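Local coordinates for protein cellulosomal scaffoldin (Acetivibrio cellulolyticus, PDB 3ZUC) that forms a family 3b carbohydrate-binding module of a cellulosomal scaffoldin and binds crystalline cellulose, at residues Ile89-Ser92 / Ser93-Thr97. Numbering follows the deposited sequence. Where two conformers were deposited one is given.
Sequences IAFS and SAAGT
A95 lays its methyl group against the base of the F91 side chain, CB to CB at 4.0 Å, and also approaches the ring obliquely, with A95 CB 4.2 Å from CD2 of F91. With CG anti to the carbonyl carbon (chi1 -64°), the phenyl ring swings inward, while CB, placed by the backbone, meets the alanine methyl. Between these two residues the chain bends by about a right angle. A95 N donates to S92 O at 3.0 Å, with an N-H...O angle of 150°, which closes a type I β-turn from S92 to A95; the next turn follows at once, G96 N reaching S93 O at 3.2 Å, and the two overlapping turns make the short 3-10 segment 93-95. The S92 side chain, at chi1 72°, folds its hydroxyl back toward the A94 N-H, and the bent bond from A94 N to S92 OG at 3.3 Å makes a weak ST turn; the stronger partner of this hydroxyl is OD1 of N68. In the β-sandwich of this CBM3 module, the turn ends strand 83-91 and leads toward strand 97-98. F91, the last residue of that strand, is buried against V69 of a neighbouring strand and L28 of the opposing sheet. The methyl of A95 lies between F91 and the loop residues V64 and N68, joining the strand end to that loop. One water lies within hydrogen-bonding distance of backbone oxygens on either side of the turn, 3.0 Å from S92 O and 2.9 Å from G96 O, and can bridge them.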
ATOM      1  N   ILE A  89       4.136   3.792   0.690  1.00  5.71           N
ATOM      2  CA  ILE A  89       5.100   3.022  -0.077  1.00  5.77           C
ATOM      3  C   ILE A  89       5.556   3.854  -1.265  1.00  5.88           C
ATOM      4  O   ILE A  89       4.736   4.470  -1.950  1.00  6.53           O
ATOM      5  CB  ILE A  89       4.480   1.699  -0.553  1.00  6.53           C
ATOM      6  CG1 ILE A  89       4.098   0.819   0.633  1.00  7.65           C
ATOM      7  CG2 ILE A  89       5.412   0.964  -1.495  1.00  7.53           C
ATOM      8  CD1 ILE A  89       3.257  -0.376   0.268  1.00  8.45           C
ATOM      9  N   ALA A  90       6.869   3.847  -1.501  1.00  6.28           N
ATOM     10  CA  ALA A  90       7.503   4.550  -2.606  1.00  6.74           C
ATOM     11  C   ALA A  90       8.438   3.593  -3.358  1.00  6.55           C
ATOM     12  O   ALA A  90       8.884   2.567  -2.833  1.00  7.49           O
ATOM     13  CB  ALA A  90       8.307   5.727  -2.082  1.00  8.19           C
ATOM     14  N   PHE A  91       8.723   3.975  -4.590  1.00  7.33           N
ATOM     15  CA  PHE A  91       9.597   3.235  -5.500  1.00  7.46           C
ATOM     16  C   PHE A  91      10.789   4.110  -5.880  1.00  8.14           C
ATOM     17  O   PHE A  91      10.619   5.287  -6.190  1.00  8.77           O
ATOM     18  CB  PHE A  91       8.863   2.923  -6.810  1.00  7.76           C
ATOM     19  CG  PHE A  91       7.682   2.009  -6.646  1.00  8.32           C
ATOM     20  CD1 PHE A  91       6.426   2.525  -6.397  1.00  9.32           C
ATOM     21  CD2 PHE A  91       7.823   0.638  -6.768  1.00  9.71           C
ATOM     22  CE1 PHE A  91       5.341   1.689  -6.264  1.00 11.00           C
ATOM     23  CE2 PHE A  91       6.739  -0.201  -6.638  1.00 11.17           C
ATOM     24  CZ  PHE A  91       5.502   0.319  -6.389  1.00 11.49           C
ATOM     25  N   SER A  92      11.983   3.530  -5.893  1.00  8.69           N
ATOM     26  CA  SER A  92      13.157   4.242  -6.351  1.00  9.72           C
ATOM     27  C   SER A  92      13.216   4.299  -7.879  1.00  9.86           C
ATOM     28  O   SER A  92      12.500   3.587  -8.575  1.00  9.88           O
ATOM     29  CB  SER A  92      14.401   3.528  -5.853  1.00 11.72           C
ATOM     30  OG  SER A  92      14.532   2.328  -6.583  1.00 12.78           O
ATOM     31  N   SER A  93      14.123   5.115  -8.404  0.52 10.74           N
ATOM     32  CA  SER A  93      14.308   5.204  -9.846  0.52 11.69           C
ATOM     33  C   SER A  93      14.750   3.876 -10.481  0.52 10.92           C
ATOM     34  O   SER A  93      14.482   3.634 -11.658  0.52 11.90           O
ATOM     35  CB  SER A  93      15.326   6.295 -10.172  0.52 13.98           C
ATOM     36  OG  SER A  93      16.589   5.959  -9.638  0.52 16.08           O
ATOM     37  N   ALA A  94      15.420   3.020  -9.714  1.00 10.74           N
ATOM     38  CA  ALA A  94      15.842   1.723 -10.218  1.00 10.96           C
ATOM     39  C   ALA A  94      14.674   0.755 -10.430  1.00 10.42           C
ATOM     40  O   ALA A  94      14.812  -0.236 -11.149  1.00 11.35           O
ATOM     41  CB  ALA A  94      16.902   1.105  -9.317  1.00 12.34           C
ATOM     42  N   ALA A  95      13.512   1.044  -9.842  1.00 10.04           N
ATOM     43  CA  ALA A  95      12.329   0.243 -10.110  1.00  9.92           C
ATOM     44  C   ALA A  95      11.906   0.325 -11.578  1.00 10.49           C
ATOM     45  O   ALA A  95      11.193  -0.547 -12.061  1.00 10.86           O
ATOM     46  CB  ALA A  95      11.182   0.670  -9.223  1.00 10.21           C
ATOM     47  N   GLY A  96      12.308   1.381 -12.280  1.00 11.09           N
ATOM     48  CA  GLY A  96      12.022   1.504 -13.699  1.00 11.76           C
ATOM     49  C   GLY A  96      10.587   1.875 -14.006  1.00 11.64           C
ATOM     50  O   GLY A  96       9.918   2.554 -13.230  1.00 12.80           O
ATOM     51  N   THR A  97      10.134   1.424 -15.170  1.00 12.61           N
ATOM     52  CA  THR A  97       8.816   1.761 -15.674  1.00 14.00           C
ATOM     53  C   THR A  97       7.902   0.559 -15.712  1.00 13.64           C
ATOM     54  O   THR A  97       8.347  -0.590 -15.793  1.00 13.91           O
ATOM     55  CB  THR A  97       8.903   2.301 -17.102  1.00 16.59           C
ATOM     56  OG1 THR A  97       9.471   1.299 -17.966  1.00 18.77           O
ATOM     57  CG2 THR A  97       9.751   3.542 -17.131  1.00 17.42           C
TER
HETATM   58  O   HOH W   1      11.169   4.175 -11.171  1.00 17.82           O